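Local coordinates for protein putative PLP-dependent aminotransferase (Bacillus cereus ATCC 10987, PDB 3JU7) that is a putative aminotransferase of the DegT/DnrJ/EryC1/StrS family, probably using pyridoxal phosphate as cofactor to carry out transamination, at residues S47-Q51 / F166-N170; R53-V59 / G198-K204; W263-L267 / M356-E362; E256-S261 / L352-M356. One frame throughout, in Å; residues are numbered along the deposited sequence.

In the fold
Along the chain the four contacts form two crossing pairs in series. Contact 1 opens at the C-terminal end of helix 36-48 and contact 2 a few residues later, at strand 55-59; contact 1 closes first, at 166-170, and contact 2 with strand 199-203, so the two loops cross. Contact 1 joins the helix end to the segment entering strand 169-170, whereas contact 2 pairs two strands within the mixed sheet. They touch where F50 packs on Y202 and V56, and F166 on L200. Contacts 4 and 3, which also cross and share M356, pack the turn 352-356 and the start of helix 358-368 against helix 250-270.

Contact 1. Residues S47-Q51 / F166-N170; sequences SGFFQ and FGLMN
The ring of F49 turns its edge toward one face of F166 in an offset edge-to-face pair, with planes at 81° and centroids 5.0 Å apart, while F50 CE2 lies at the edge of the F166 ring, 4.5 Å from F166 CE1. This T-shaped pair is part of an aromatic cluster in what is consistent with the large domain of a fold type I pyridoxal phosphate enzyme. It joins the end of helix 36-48 to the stretch that leads into the short hairpin of strands 169-170 and 173-174. CE2 of F49 does the closest touching, 3.3 Å from F166 CE2, with F49 CD2 equally near F166 CZ. The F166 ring gets there because its CG is anti to the backbone N (chi1 -166°), which carries the ring back toward F49 although CB starts out along another line. Other aromatics close in round the group: H174 stacks on F49 and meets F166 edge-to-face, Y185, F187 and F193 also make edge-to-face contacts with F166, and Y202 stacks on F50. H174 NE2 additionally bonds G167 N, so the same imidazole binds the backbone and packs on the rings. G167, whose phi is positive, approaches the ring obliquely, its CA 4.4 Å from F49 CZ. Farther along, the selenomethionine M169 bends at chi2 and chi3 and crosses F49 at about a right angle. Its terminal CE methyl comes to the phenyl ring obliquely, 3.6 Å from CD1 and 3.7 Å from CE1 of F49.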
# COMPACT_ATOMS: atom_id res chain seq x y z
N SER A 47 11.62 -11.72 -18.83
CA SER A 47 12.05 -12.81 -19.68
C SER A 47 10.94 -13.79 -19.99
O SER A 47 10.80 -14.26 -21.11
CB SER A 47 13.16 -13.59 -19.02
OG SER A 47 14.32 -12.81 -19.04
N GLY A 48 10.18 -14.11 -18.96
CA GLY A 48 9.18 -15.16 -19.07
C GLY A 48 7.95 -14.71 -19.81
O GLY A 48 7.44 -15.44 -20.64
N PHE A 49 7.48 -13.50 -19.52
CA PHE A 49 6.25 -13.04 -20.13
C PHE A 49 6.39 -11.98 -21.22
O PHE A 49 5.67 -12.04 -22.22
CB PHE A 49 5.28 -12.55 -19.05
CG PHE A 49 4.71 -13.64 -18.18
CD1 PHE A 49 4.42 -14.89 -18.68
CD2 PHE A 49 4.42 -13.41 -16.86
CE1 PHE A 49 3.89 -15.89 -17.86
CE2 PHE A 49 3.88 -14.41 -16.05
CZ PHE A 49 3.63 -15.64 -16.55
N PHE A 50 7.28 -11.01 -21.05
CA PHE A 50 7.25 -9.84 -21.91
C PHE A 50 8.33 -9.75 -22.97
O PHE A 50 8.58 -8.67 -23.52
CB PHE A 50 7.23 -8.57 -21.08
CG PHE A 50 5.99 -8.41 -20.26
CD1 PHE A 50 4.81 -8.05 -20.86
CD2 PHE A 50 6.00 -8.60 -18.88
CE1 PHE A 50 3.64 -7.88 -20.10
CE2 PHE A 50 4.84 -8.43 -18.12
CZ PHE A 50 3.67 -8.07 -18.74
N GLN A 51 8.95 -10.89 -23.26
CA GLN A 51 9.94 -11.02 -24.31
C GLN A 51 11.03 -9.98 -24.14
O GLN A 51 11.58 -9.52 -25.13
CB GLN A 51 9.29 -10.93 -25.70
CG GLN A 51 8.30 -12.06 -26.01
CD GLN A 51 7.47 -11.80 -27.28
OE1 GLN A 51 8.00 -11.33 -28.29
NE2 GLN A 51 6.18 -12.10 -27.23
N PHE A 166 -3.14 -11.26 -15.10
CA PHE A 166 -1.74 -11.66 -15.23
C PHE A 166 -1.68 -13.13 -15.61
O PHE A 166 -2.37 -13.95 -15.04
CB PHE A 166 -0.98 -11.42 -13.93
CG PHE A 166 0.48 -11.50 -14.08
CD1 PHE A 166 1.17 -10.51 -14.77
CD2 PHE A 166 1.20 -12.56 -13.52
CE1 PHE A 166 2.54 -10.58 -14.91
CE2 PHE A 166 2.55 -12.64 -13.66
CZ PHE A 166 3.24 -11.65 -14.36
N GLY A 167 -0.78 -13.45 -16.52
CA GLY A 167 -0.64 -14.79 -17.02
C GLY A 167 -1.50 -15.05 -18.23
O GLY A 167 -1.46 -16.14 -18.76
N LEU A 168 -2.28 -14.07 -18.69
CA LEU A 168 -3.13 -14.21 -19.89
C LEU A 168 -2.32 -14.14 -21.19
O LEU A 168 -1.79 -13.08 -21.57
CB LEU A 168 -4.23 -13.15 -19.91
CG LEU A 168 -5.16 -13.20 -21.11
CD1 LEU A 168 -5.85 -14.59 -21.22
CD2 LEU A 168 -6.21 -12.03 -20.98
N MSE A 169 -2.30 -15.27 -21.89
CA MSE A 169 -1.59 -15.48 -23.15
C MSE A 169 -2.55 -15.71 -24.30
O MSE A 169 -3.58 -16.36 -24.14
CB MSE A 169 -0.78 -16.76 -23.04
CG MSE A 169 0.14 -16.83 -21.84
SE MSE A 169 1.62 -15.68 -22.15
CE MSE A 169 2.95 -16.79 -21.33
N ASN A 170 -2.20 -15.22 -25.48
CA ASN A 170 -3.02 -15.44 -26.67
C ASN A 170 -2.08 -15.42 -27.85
O ASN A 170 -1.43 -14.42 -28.12
CB ASN A 170 -4.09 -14.35 -26.82
CG ASN A 170 -5.03 -14.59 -27.99
OD1 ASN A 170 -5.00 -15.63 -28.61
ND2 ASN A 170 -5.91 -13.61 -28.25

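Contact 2. Residues R53-V59 / G198-K204; sequences RGAVTTV and GGLIYSK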
# COMPACT_ATOMS: atom_id res chain seq x y z
N ARG A 53 10.97 -6.93 -23.61
CA ARG A 53 10.68 -5.67 -24.23
C ARG A 53 9.72 -4.93 -23.28
O ARG A 53 8.65 -5.45 -22.92
CB ARG A 53 10.00 -5.87 -25.59
CG ARG A 53 10.78 -6.67 -26.59
CD ARG A 53 10.32 -6.34 -28.03
NE ARG A 53 8.90 -6.62 -28.24
CZ ARG A 53 8.41 -7.83 -28.51
NH1 ARG A 53 9.20 -8.90 -28.60
NH2 ARG A 53 7.10 -7.98 -28.70
N GLY A 54 10.12 -3.71 -22.93
CA GLY A 54 9.45 -2.92 -21.92
C GLY A 54 10.08 -3.15 -20.55
O GLY A 54 11.23 -3.63 -20.44
N ALA A 55 9.32 -2.83 -19.52
CA ALA A 55 9.79 -2.89 -18.16
C ALA A 55 8.61 -3.08 -17.23
O ALA A 55 7.48 -2.65 -17.52
CB ALA A 55 10.55 -1.61 -17.79
N VAL A 56 8.90 -3.67 -16.07
CA VAL A 56 7.89 -3.84 -15.06
C VAL A 56 8.37 -3.32 -13.70
O VAL A 56 9.60 -3.24 -13.40
CB VAL A 56 7.50 -5.34 -14.88
CG1 VAL A 56 6.89 -5.95 -16.20
CG2 VAL A 56 8.69 -6.12 -14.39
N THR A 57 7.40 -2.98 -12.84
CA THR A 57 7.72 -2.82 -11.44
C THR A 57 6.68 -3.50 -10.57
O THR A 57 5.47 -3.45 -10.87
CB THR A 57 7.87 -1.35 -11.04
OG1 THR A 57 8.42 -1.32 -9.72
CG2 THR A 57 6.46 -0.58 -11.08
N THR A 58 7.13 -4.15 -9.49
CA THR A 58 6.18 -4.68 -8.50
C THR A 58 5.60 -3.50 -7.72
O THR A 58 6.20 -2.42 -7.71
CB THR A 58 6.82 -5.67 -7.56
OG1 THR A 58 7.89 -5.03 -6.85
CG2 THR A 58 7.38 -6.90 -8.33
N VAL A 59 4.41 -3.67 -7.15
CA VAL A 59 3.82 -2.70 -6.22
C VAL A 59 3.16 -3.48 -5.09
O VAL A 59 2.98 -4.68 -5.21
CB VAL A 59 2.81 -1.77 -6.90
CG1 VAL A 59 3.54 -0.86 -7.88
CG2 VAL A 59 1.70 -2.58 -7.59
N GLY A 198 -0.16 -8.02 -3.51
CA GLY A 198 0.85 -7.62 -4.46
C GLY A 198 0.23 -7.16 -5.77
O GLY A 198 -0.96 -7.28 -5.99
N GLY A 199 1.07 -6.66 -6.65
CA GLY A 199 0.67 -6.24 -7.97
C GLY A 199 1.89 -5.92 -8.81
O GLY A 199 3.02 -6.02 -8.32
N LEU A 200 1.63 -5.55 -10.07
CA LEU A 200 2.65 -5.26 -11.06
C LEU A 200 2.17 -4.20 -12.05
O LEU A 200 0.95 -4.11 -12.36
CB LEU A 200 2.99 -6.52 -11.82
CG LEU A 200 4.27 -6.52 -12.70
CD1 LEU A 200 5.52 -6.81 -11.90
CD2 LEU A 200 4.16 -7.48 -13.84
N ILE A 201 3.11 -3.39 -12.53
CA ILE A 201 2.85 -2.45 -13.62
C ILE A 201 3.79 -2.76 -14.75
O ILE A 201 4.96 -2.93 -14.54
CB ILE A 201 3.01 -0.96 -13.22
CG1 ILE A 201 2.24 -0.67 -11.92
CG2 ILE A 201 2.50 -0.08 -14.36
CD1 ILE A 201 2.23 0.80 -11.48
N TYR A 202 3.24 -2.85 -15.96
CA TYR A 202 4.05 -3.05 -17.17
C TYR A 202 3.88 -1.83 -18.08
O TYR A 202 2.79 -1.28 -18.16
CB TYR A 202 3.58 -4.27 -17.97
CG TYR A 202 4.23 -4.34 -19.32
CD1 TYR A 202 5.51 -4.89 -19.47
CD2 TYR A 202 3.61 -3.80 -20.45
CE1 TYR A 202 6.13 -4.93 -20.72
CE2 TYR A 202 4.24 -3.84 -21.70
CZ TYR A 202 5.48 -4.42 -21.83
OH TYR A 202 6.09 -4.45 -23.07
N SER A 203 4.95 -1.43 -18.74
CA SER A 203 4.85 -0.48 -19.86
C SER A 203 5.97 -0.78 -20.82
O SER A 203 7.05 -1.28 -20.46
CB SER A 203 4.86 0.99 -19.42
OG SER A 203 4.70 1.88 -20.52
N LYS A 204 5.69 -0.51 -22.08
CA LYS A 204 6.76 -0.51 -23.05
C LYS A 204 7.70 0.66 -22.72
O LYS A 204 8.89 0.62 -23.05
CB LYS A 204 6.17 -0.40 -24.44
CG LYS A 204 7.18 -0.32 -25.56
CD LYS A 204 7.98 -1.58 -25.71
CE LYS A 204 8.74 -1.57 -27.04
NZ LYS A 204 8.98 -2.94 -27.52
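The hydroxyl of Y202 is hydrogen-bonded to the carbonyl O of R53, 2.8 Å away, and to the backbone N of D178. The approach to R53 O comes from above the carbonyl plane, 38° out of it, and this oxygen takes a second, weak bond from Q177 NE2. The Y202 ring extends toward R53 on the face of the sheet that carries V56, and V56 CG1 meets its edge 3.7 Å from Y202 CD1. From this end the two strands run antiparallel. A55 with S203, T57 with I201 and V59 with G199 are hydrogen-bonded pairs: I201 N reaches T57 O at 2.9 Å and V59 N reaches G199 O at 3.0 Å, though the return bond from G199 N to V59 O is weak. V56 with Y202 and T58 with L200 are non-hydrogen-bonded pairs, where CA-H groups meet carbonyls instead. L200 CD1 lies 3.9 Å from V56 CB on the face it shares with Y202. On the other face T57 and I201 lie side by side, against helix 206-215. Strand 199-203 thus sits between 55-59 and 182-186, antiparallel to both, as the single reversed strand does in fold type I. Where the strands end, K204 NZ lies 3.8 Å from R53 NE. The R53 guanidinium bonds Q51 OE1 and forms a salt bridge with D178, to which K204 makes a long, weak ion pair, so this carboxylate probably offsets the two neighbouring positive charges.

Contact 3. Residues W263-L267 / M356-E362; sequences WYKQL and MTKEIVE
Helices 263-267 and 358-362 run 9.6 Å apart at closest approach with their axes inclined by 46°, W263 facing K358, Y264 facing V361 and L267 facing E362. K358 lies across one face of the W263 indole: its CB stands 3.7 Å from the centroid of the six-membered ring, a CH-pi contact almost on the ring normal, and the extended chain continues over the five-membered ring, placing CD 3.6 Å from W263 NE1. A nearly fully extended K358 chain, starting with chi1 at -171°, lays its methylenes along the indole in this way. At the indole edge, in its plane, M356 O approaches W263 CZ3 to 3.5 Å. These helices belong to the C-terminal part of the chain, which in fold type I enzymes contributes to the small domain; 250-270 is the longer partner and 358-368 the last helix. The start of the latter is capped by T357, whose OG1 accepts from I360 N at 3.2 Å. Deeper in, V361 CG1 sits over one face of the Y264 ring, 3.7 Å from its centroid, another CH-pi contact. The hydroxyl of Y264 bonds P351 O, which helps to hold the far end of that ring. L267 CD1 packs against V361 and E362, so tightly that it comes within 3.5 Å of V361 CG1, and it also rests 3.8 Å from E362 CB.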
# COMPACT_ATOMS: atom_id res chain seq x y z
N TRP A 263 -14.41 -27.70 -18.41
CA TRP A 263 -15.49 -28.51 -17.85
C TRP A 263 -16.79 -27.71 -17.75
O TRP A 263 -17.89 -28.20 -18.03
CB TRP A 263 -15.14 -29.03 -16.46
CG TRP A 263 -14.12 -30.11 -16.41
CD1 TRP A 263 -13.85 -31.03 -17.39
CD2 TRP A 263 -13.27 -30.44 -15.30
NE1 TRP A 263 -12.87 -31.88 -16.96
CE2 TRP A 263 -12.50 -31.55 -15.68
CE3 TRP A 263 -13.10 -29.91 -14.02
CZ2 TRP A 263 -11.56 -32.12 -14.84
CZ3 TRP A 263 -12.16 -30.47 -13.19
CH2 TRP A 263 -11.39 -31.56 -13.60
N TYR A 264 -16.67 -26.48 -17.30
CA TYR A 264 -17.82 -25.62 -17.20
C TYR A 264 -18.48 -25.49 -18.58
O TYR A 264 -19.70 -25.61 -18.71
CB TYR A 264 -17.42 -24.25 -16.66
CG TYR A 264 -17.82 -23.95 -15.23
CD1 TYR A 264 -19.16 -23.89 -14.86
CD2 TYR A 264 -16.87 -23.66 -14.27
CE1 TYR A 264 -19.52 -23.58 -13.56
CE2 TYR A 264 -17.23 -23.36 -12.99
CZ TYR A 264 -18.55 -23.30 -12.63
OH TYR A 264 -18.90 -22.92 -11.34
N LYS A 265 -17.67 -25.26 -19.61
CA LYS A 265 -18.19 -25.00 -20.95
C LYS A 265 -18.88 -26.24 -21.49
O LYS A 265 -19.99 -26.17 -22.04
CB LYS A 265 -17.07 -24.55 -21.89
CG LYS A 265 -16.58 -23.15 -21.54
CD LYS A 265 -15.34 -22.67 -22.29
CE LYS A 265 -14.56 -21.66 -21.41
NZ LYS A 265 -13.61 -20.79 -22.15
N GLN A 266 -18.25 -27.39 -21.30
CA GLN A 266 -18.81 -28.65 -21.77
C GLN A 266 -20.11 -28.99 -21.06
O GLN A 266 -21.07 -29.41 -21.70
CB GLN A 266 -17.83 -29.79 -21.56
CG GLN A 266 -16.60 -29.74 -22.44
CD GLN A 266 -15.54 -30.77 -22.03
OE1 GLN A 266 -15.28 -31.00 -20.84
NE2 GLN A 266 -14.92 -31.40 -23.03
N LEU A 267 -20.12 -28.82 -19.74
CA LEU A 267 -21.29 -29.16 -18.94
C LEU A 267 -22.44 -28.21 -19.19
O LEU A 267 -23.59 -28.63 -19.17
CB LEU A 267 -20.98 -29.19 -17.44
CG LEU A 267 -20.18 -30.41 -16.95
CD1 LEU A 267 -19.60 -30.21 -15.52
CD2 LEU A 267 -21.05 -31.68 -17.05
N MSE A 356 -11.19 -27.55 -7.58
CA MSE A 356 -12.55 -27.89 -8.00
C MSE A 356 -12.57 -29.16 -8.90
O MSE A 356 -11.84 -29.24 -9.88
CB MSE A 356 -13.19 -26.73 -8.73
CG MSE A 356 -14.69 -26.91 -8.84
SE MSE A 356 -15.48 -25.28 -9.37
CE MSE A 356 -15.44 -24.33 -7.72
N THR A 357 -13.40 -30.14 -8.55
CA THR A 357 -13.51 -31.39 -9.32
C THR A 357 -14.59 -31.30 -10.39
O THR A 357 -15.53 -30.49 -10.27
CB THR A 357 -13.91 -32.56 -8.42
OG1 THR A 357 -15.06 -32.16 -7.67
CG2 THR A 357 -12.77 -32.95 -7.43
N LYS A 358 -14.50 -32.14 -11.42
CA LYS A 358 -15.53 -32.14 -12.45
C LYS A 358 -16.91 -32.39 -11.86
O LYS A 358 -17.92 -31.83 -12.34
CB LYS A 358 -15.22 -33.16 -13.54
CG LYS A 358 -16.14 -33.04 -14.75
CD LYS A 358 -15.66 -33.89 -15.93
CE LYS A 358 -16.48 -33.61 -17.19
NZ LYS A 358 -15.78 -34.06 -18.44
N GLU A 359 -16.97 -33.21 -10.83
CA GLU A 359 -18.26 -33.48 -10.18
C GLU A 359 -18.78 -32.24 -9.46
O GLU A 359 -19.99 -32.04 -9.36
CB GLU A 359 -18.25 -34.74 -9.27
CG GLU A 359 -17.11 -34.83 -8.23
CD GLU A 359 -15.81 -35.49 -8.75
OE1 GLU A 359 -15.79 -35.95 -9.92
OE2 GLU A 359 -14.81 -35.56 -7.98
N ILE A 360 -17.88 -31.37 -8.99
CA ILE A 360 -18.33 -30.11 -8.38
C ILE A 360 -18.91 -29.16 -9.43
O ILE A 360 -20.00 -28.63 -9.22
CB ILE A 360 -17.26 -29.46 -7.53
CG1 ILE A 360 -17.01 -30.32 -6.29
CG2 ILE A 360 -17.68 -28.05 -7.09
CD1 ILE A 360 -15.76 -29.93 -5.53
N VAL A 361 -18.24 -29.00 -10.58
CA VAL A 361 -18.81 -28.18 -11.67
C VAL A 361 -20.22 -28.70 -12.06
O VAL A 361 -21.18 -27.93 -12.13
CB VAL A 361 -17.90 -28.17 -12.93
CG1 VAL A 361 -18.48 -27.28 -14.00
CG2 VAL A 361 -16.49 -27.70 -12.59
N GLU A 362 -20.32 -30.01 -12.26
CA GLU A 362 -21.59 -30.67 -12.58
C GLU A 362 -22.70 -30.35 -11.56
O GLU A 362 -23.79 -29.95 -11.96
CB GLU A 362 -21.40 -32.18 -12.75
CG GLU A 362 -22.69 -32.97 -13.09
CD GLU A 362 -22.45 -34.42 -13.52
OE1 GLU A 362 -21.42 -35.04 -13.17
OE2 GLU A 362 -23.32 -34.94 -14.23

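Contact 4. Residues E256-S261 / L352-M356; sequences ERTRIS and LWEGM
I260 crosses L352 obliquely, its CG2 branch 3.6 Å from L352 CG, while its CD1 branch reaches the turn beyond, 3.7 Å from M356 CB. The turn is a type II beta turn, W353 to M356, closed by M356 N to W353 O, and it links strand 347-350 to helix 358-368 while packing along helix 250-270. G355 takes the third position with a positive phi (105°), as the type requires. Its N-H is turned to the helix and binds OE2 of E256 at 2.6 Å, on the anti side of the oxygen and 16° out of the carboxylate plane. E256 delivers that oxygen by a bend at chi2 (74°), its CG passing 4.0 Å from E354 CG. The second oxygen, OE1, is near R259 NH2 as a charge pair without a directed N-H; the charge of R259 probably favours the ionised carboxylate, while the G355 N-H holds OE2. E354 OE2 in turn forms a salt bridge with K253 of helix 250-270. R257, extended from CG to NE, runs beside L352, and its NH1 bonds Q288 O. Three helix residues flank the L352 side chain: R257 NH1 lies 3.7 Å from its CD2, I260 touches CG, and S261 OG, hydrogen-bonded to Q288 OE1, comes within 3.7 Å of L352 CD1.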
# COMPACT_ATOMS: atom_id res chain seq x y z
N GLU A 256 -4.72 -26.16 -14.33
CA GLU A 256 -5.84 -26.46 -13.43
C GLU A 256 -7.07 -25.58 -13.75
O GLU A 256 -8.17 -26.10 -13.91
CB GLU A 256 -5.36 -26.25 -11.99
CG GLU A 256 -6.39 -26.36 -10.89
CD GLU A 256 -6.82 -27.78 -10.60
OE1 GLU A 256 -6.35 -28.72 -11.29
OE2 GLU A 256 -7.65 -27.96 -9.68
N ARG A 257 -6.86 -24.27 -13.89
CA ARG A 257 -7.98 -23.33 -14.16
C ARG A 257 -8.58 -23.51 -15.54
O ARG A 257 -9.81 -23.42 -15.72
CB ARG A 257 -7.54 -21.87 -14.03
CG ARG A 257 -7.50 -21.38 -12.65
CD ARG A 257 -6.99 -19.95 -12.51
NE ARG A 257 -6.84 -19.73 -11.09
CZ ARG A 257 -7.82 -19.44 -10.24
NH1 ARG A 257 -9.06 -19.23 -10.66
NH2 ARG A 257 -7.55 -19.34 -8.95
N THR A 258 -7.72 -23.73 -16.53
CA THR A 258 -8.23 -23.97 -17.87
C THR A 258 -9.08 -25.22 -17.89
O THR A 258 -10.16 -25.21 -18.42
CB THR A 258 -7.12 -24.07 -18.88
OG1 THR A 258 -6.34 -22.87 -18.82
CG2 THR A 258 -7.72 -24.25 -20.29
N ARG A 259 -8.61 -26.29 -17.26
CA ARG A 259 -9.38 -27.53 -17.19
C ARG A 259 -10.75 -27.30 -16.61
O ARG A 259 -11.73 -27.80 -17.14
CB ARG A 259 -8.69 -28.59 -16.33
CG ARG A 259 -7.65 -29.40 -17.07
CD ARG A 259 -7.73 -30.90 -16.74
NE ARG A 259 -7.93 -31.16 -15.30
CZ ARG A 259 -6.98 -31.10 -14.37
NH1 ARG A 259 -5.72 -30.78 -14.68
NH2 ARG A 259 -7.28 -31.37 -13.10
N ILE A 260 -10.82 -26.58 -15.48
CA ILE A 260 -12.11 -26.33 -14.81
C ILE A 260 -13.03 -25.50 -15.72
O ILE A 260 -14.22 -25.80 -15.86
CB ILE A 260 -11.93 -25.68 -13.44
CG1 ILE A 260 -11.17 -26.61 -12.51
CG2 ILE A 260 -13.25 -25.38 -12.81
CD1 ILE A 260 -10.59 -25.90 -11.30
N SER A 261 -12.46 -24.50 -16.38
CA SER A 261 -13.20 -23.69 -17.36
C SER A 261 -13.78 -24.54 -18.49
O SER A 261 -14.96 -24.42 -18.81
CB SER A 261 -12.32 -22.61 -17.99
OG SER A 261 -11.90 -21.67 -17.02
N LEU A 352 -15.14 -20.98 -9.10
CA LEU A 352 -14.08 -21.67 -9.78
C LEU A 352 -12.84 -21.46 -8.93
O LEU A 352 -12.56 -20.34 -8.58
CB LEU A 352 -13.89 -21.09 -11.17
CG LEU A 352 -13.01 -21.84 -12.18
CD1 LEU A 352 -13.35 -21.37 -13.63
CD2 LEU A 352 -11.56 -21.64 -11.90
N TRP A 353 -12.16 -22.52 -8.52
CA TRP A 353 -10.92 -22.41 -7.75
C TRP A 353 -10.13 -23.69 -7.91
O TRP A 353 -10.71 -24.72 -8.29
CB TRP A 353 -11.14 -22.13 -6.25
CG TRP A 353 -12.46 -22.55 -5.69
CD1 TRP A 353 -13.56 -21.77 -5.54
CD2 TRP A 353 -12.82 -23.85 -5.21
NE1 TRP A 353 -14.58 -22.49 -4.99
CE2 TRP A 353 -14.16 -23.77 -4.78
CE3 TRP A 353 -12.14 -25.06 -5.09
CZ2 TRP A 353 -14.82 -24.85 -4.24
CZ3 TRP A 353 -12.80 -26.14 -4.56
CH2 TRP A 353 -14.13 -26.03 -4.14
N GLU A 354 -8.83 -23.61 -7.62
CA GLU A 354 -7.93 -24.75 -7.74
C GLU A 354 -8.43 -25.84 -6.83
O GLU A 354 -8.69 -25.60 -5.66
CB GLU A 354 -6.48 -24.38 -7.35
CG GLU A 354 -5.79 -23.36 -8.27
CD GLU A 354 -4.38 -22.99 -7.77
OE1 GLU A 354 -3.61 -23.92 -7.47
OE2 GLU A 354 -4.04 -21.79 -7.66
N GLY A 355 -8.58 -27.03 -7.38
CA GLY A 355 -9.05 -28.15 -6.62
C GLY A 355 -10.47 -28.47 -6.96
O GLY A 355 -10.92 -29.55 -6.67
N MSE A 356 -11.19 -27.55 -7.58
CA MSE A 356 -12.55 -27.89 -8.00
C MSE A 356 -12.57 -29.16 -8.90
O MSE A 356 -11.84 -29.24 -9.88
CB MSE A 356 -13.19 -26.73 -8.73
CG MSE A 356 -14.69 -26.91 -8.84
SE MSE A 356 -15.48 -25.28 -9.37
CE MSE A 356 -15.44 -24.33 -7.72